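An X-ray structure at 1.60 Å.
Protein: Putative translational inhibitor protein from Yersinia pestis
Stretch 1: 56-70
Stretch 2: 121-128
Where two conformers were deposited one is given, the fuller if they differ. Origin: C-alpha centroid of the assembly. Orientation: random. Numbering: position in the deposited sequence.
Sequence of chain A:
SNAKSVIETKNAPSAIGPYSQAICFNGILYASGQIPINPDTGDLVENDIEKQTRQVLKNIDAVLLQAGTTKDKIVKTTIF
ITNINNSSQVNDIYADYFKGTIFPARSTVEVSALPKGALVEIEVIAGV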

# COMPACT_ATOMS: atom_id res chain seq x y z
N VAL A 56 10.95 -15.02 -2.13
CA VAL A 56 10.02 -13.98 -2.52
C VAL A 56 10.54 -13.24 -3.73
O VAL A 56 9.80 -12.94 -4.68
CB VAL A 56 9.77 -13.04 -1.34
CG1 VAL A 56 9.17 -11.70 -1.79
CG2 VAL A 56 8.92 -13.75 -0.29
N LEU A 57 11.84 -12.91 -3.72
CA LEU A 57 12.40 -12.14 -4.83
C LEU A 57 12.42 -12.97 -6.10
O LEU A 57 12.23 -12.43 -7.20
CB LEU A 57 13.81 -11.64 -4.46
CG LEU A 57 13.72 -10.66 -3.30
CD1 LEU A 57 15.14 -10.41 -2.81
CD2 LEU A 57 13.04 -9.37 -3.71
N LYS A 58 12.69 -14.28 -6.00
CA LYS A 58 12.62 -15.13 -7.20
C LYS A 58 11.20 -15.22 -7.73
O LYS A 58 10.99 -15.26 -8.96
CB LYS A 58 13.15 -16.55 -6.89
CG LYS A 58 14.68 -16.64 -6.72
CD LYS A 58 15.43 -16.28 -8.01
CE LYS A 58 15.12 -17.23 -9.17
NZ LYS A 58 15.91 -16.93 -10.45
N ASN A 59 10.20 -15.27 -6.84
CA ASN A 59 8.81 -15.31 -7.28
C ASN A 59 8.43 -14.02 -7.99
O ASN A 59 7.78 -14.05 -9.04
CB ASN A 59 7.87 -15.55 -6.07
CG ASN A 59 8.04 -16.93 -5.47
OD1 ASN A 59 8.66 -17.79 -6.08
ND2 ASN A 59 7.46 -17.16 -4.29
N ILE A 60 8.85 -12.88 -7.44
CA ILE A 60 8.64 -11.60 -8.12
C ILE A 60 9.30 -11.60 -9.49
O ILE A 60 8.69 -11.19 -10.48
CB ILE A 60 9.17 -10.44 -7.27
CG1 ILE A 60 8.29 -10.23 -6.03
CG2 ILE A 60 9.32 -9.13 -8.12
CD1 ILE A 60 8.96 -9.33 -4.92
N ASP A 61 10.55 -12.05 -9.57
CA ASP A 61 11.23 -12.05 -10.86
C ASP A 61 10.44 -12.86 -11.90
O ASP A 61 10.32 -12.44 -13.05
CB ASP A 61 12.64 -12.61 -10.68
CG ASP A 61 13.55 -12.21 -11.81
OD1 ASP A 61 13.91 -11.02 -11.83
OD2 ASP A 61 13.94 -13.09 -12.61
N ALA A 62 9.90 -14.02 -11.50
CA ALA A 62 9.13 -14.83 -12.45
C ALA A 62 7.92 -14.07 -13.00
O ALA A 62 7.57 -14.22 -14.18
CB ALA A 62 8.66 -16.13 -11.79
N VAL A 63 7.25 -13.29 -12.14
CA VAL A 63 6.09 -12.52 -12.56
C VAL A 63 6.52 -11.43 -13.54
O VAL A 63 5.91 -11.27 -14.61
CB VAL A 63 5.39 -11.94 -11.33
CG1 VAL A 63 4.30 -10.92 -11.77
CG2 VAL A 63 4.83 -13.08 -10.53
N LEU A 64 7.62 -10.74 -13.25
CA LEU A 64 8.12 -9.72 -14.15
C LEU A 64 8.44 -10.31 -15.52
O LEU A 64 8.07 -9.76 -16.55
CB LEU A 64 9.38 -9.09 -13.57
CG LEU A 64 9.20 -8.39 -12.23
CD1 LEU A 64 10.57 -7.87 -11.76
CD2 LEU A 64 8.14 -7.28 -12.34
N LEU A 65 9.17 -11.44 -15.53
CA LEU A 65 9.56 -12.05 -16.81
C LEU A 65 8.35 -12.44 -17.64
O LEU A 65 8.34 -12.24 -18.86
CB LEU A 65 10.43 -13.28 -16.57
CG LEU A 65 11.80 -12.97 -15.93
CD1 LEU A 65 12.62 -14.24 -15.75
CD2 LEU A 65 12.56 -11.97 -16.76
N GLN A 66 7.32 -12.99 -17.00
CA GLN A 66 6.14 -13.40 -17.75
C GLN A 66 5.46 -12.19 -18.37
O GLN A 66 4.88 -12.29 -19.48
CB GLN A 66 5.18 -14.16 -16.84
CG GLN A 66 3.87 -14.60 -17.50
CD GLN A 66 4.09 -15.57 -18.62
OE1 GLN A 66 5.13 -16.20 -18.73
NE2 GLN A 66 3.07 -15.72 -19.46
N ALA A 67 5.52 -11.05 -17.68
CA ALA A 67 4.99 -9.78 -18.18
C ALA A 67 5.88 -9.15 -19.25
O ALA A 67 5.48 -8.13 -19.81
CB ALA A 67 4.80 -8.78 -17.03
N GLY A 68 7.05 -9.71 -19.52
CA GLY A 68 7.95 -9.12 -20.50
C GLY A 68 8.66 -7.89 -19.98
O GLY A 68 9.07 -7.03 -20.77
N THR A 69 8.83 -7.78 -18.67
CA THR A 69 9.55 -6.64 -18.11
C THR A 69 10.63 -7.18 -17.17
O THR A 69 10.90 -8.39 -17.18
CB THR A 69 8.58 -5.66 -17.43
OG1 THR A 69 9.30 -4.45 -17.12
CG2 THR A 69 8.00 -6.23 -16.14
N THR A 70 11.31 -6.30 -16.42
CA THR A 70 12.43 -6.73 -15.59
C THR A 70 12.44 -5.91 -14.31
O THR A 70 11.74 -4.90 -14.19
CB THR A 70 13.79 -6.55 -16.25
OG1 THR A 70 14.01 -5.17 -16.49
CG2 THR A 70 13.93 -7.34 -17.57
N GLU A 121 6.51 -10.55 3.12
CA GLU A 121 5.72 -10.47 1.89
C GLU A 121 6.12 -9.20 1.18
O GLU A 121 6.21 -8.15 1.82
CB GLU A 121 4.21 -10.46 2.20
CG GLU A 121 3.35 -10.46 0.93
CD GLU A 121 1.86 -10.43 1.22
OE1 GLU A 121 1.07 -9.84 0.44
OE2 GLU A 121 1.47 -10.91 2.30
N ILE A 122 6.42 -9.28 -0.12
CA ILE A 122 6.86 -8.06 -0.82
C ILE A 122 5.93 -7.84 -2.01
O ILE A 122 5.74 -8.74 -2.84
CB ILE A 122 8.32 -8.15 -1.28
CG1 ILE A 122 9.20 -8.28 -0.03
CG2 ILE A 122 8.73 -6.87 -2.05
CD1 ILE A 122 10.70 -8.37 -0.39
N GLU A 123 5.40 -6.61 -2.09
CA GLU A 123 4.51 -6.17 -3.16
C GLU A 123 5.24 -5.16 -4.02
O GLU A 123 5.94 -4.29 -3.49
CB GLU A 123 3.28 -5.54 -2.50
CG GLU A 123 2.31 -4.89 -3.38
CD GLU A 123 1.25 -4.22 -2.48
OE1 GLU A 123 0.38 -4.93 -2.02
OE2 GLU A 123 1.37 -3.01 -2.16
N VAL A 124 5.11 -5.27 -5.35
CA VAL A 124 5.79 -4.36 -6.26
C VAL A 124 4.85 -3.82 -7.32
O VAL A 124 3.82 -4.44 -7.67
CB VAL A 124 7.01 -5.01 -6.96
CG1 VAL A 124 7.84 -5.82 -5.97
CG2 VAL A 124 6.59 -5.91 -8.14
N ILE A 125 5.16 -2.63 -7.82
CA ILE A 125 4.61 -2.15 -9.07
C ILE A 125 5.77 -1.83 -9.99
O ILE A 125 6.85 -1.42 -9.56
CB ILE A 125 3.68 -0.92 -8.95
CG1 ILE A 125 4.41 0.25 -8.30
CG2 ILE A 125 2.38 -1.31 -8.23
CD1 ILE A 125 3.73 1.60 -8.59
N ALA A 126 5.54 -2.05 -11.29
CA ALA A 126 6.60 -1.87 -12.27
C ALA A 126 6.06 -1.15 -13.49
O ALA A 126 4.88 -1.26 -13.82
CB ALA A 126 7.21 -3.20 -12.72
N GLY A 127 6.96 -0.58 -14.28
CA GLY A 127 6.61 -0.28 -15.66
C GLY A 127 6.58 -1.53 -16.53
O GLY A 127 7.35 -2.47 -16.32
N VAL A 128 5.68 -1.54 -17.51
CA VAL A 128 5.60 -2.68 -18.42
C VAL A 128 6.74 -2.61 -19.42
O VAL A 128 6.90 -3.52 -20.23
CB VAL A 128 4.25 -2.73 -19.16
CG1 VAL A 128 3.12 -3.02 -18.18
CG2 VAL A 128 4.02 -1.45 -19.92
O HOH W 1 6.01 -5.86 -21.24

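The helix of the first stretch packs over the strand of 121-127, their N-to-C directions 27° apart and their axes 9.1 Å apart at closest approach. I122 and I60 cover the most surface. The CA-to-CB bond of I122 points toward the helix, as do those of V124 and A126, while those of E121, E123 and I125 point away, the alternation expected of a strand with one face against a helix. I122 meets three helical residues: its CB lies 3.7 Å from V56 CG1, its CD1 4.2 Å from L57 CD2, and its CG2 3.8 Å from I60 CD1. I60, one turn after V56 and extended in its mt rotamer, places that same CD1 3.8 Å from V124 CG1, so a single methyl touches two successive inward residues of the strand. A turn further on, L64 CD2 reaches A126 CB at 4.2 Å; the CA-to-CB bond of L64 runs sideways, but the end of its side chain comes nearer. These contacts are all apolar and buried.

Polar contact comes at the C-terminal side of the helix, near G68. G68, with positive phi, forms a Schellman motif, its N bonded to L65 O (2.9 Å) and T69 N to L64 O (3.0 Å). T69 then points toward the strand, and its OG1 donates a hydrogen bond to G127 O (2.9 Å). Water 1 lies 2.7 Å from A67 O and 2.7 Å from V128 O, close enough to bridge them, though its protons are contested by other acceptors.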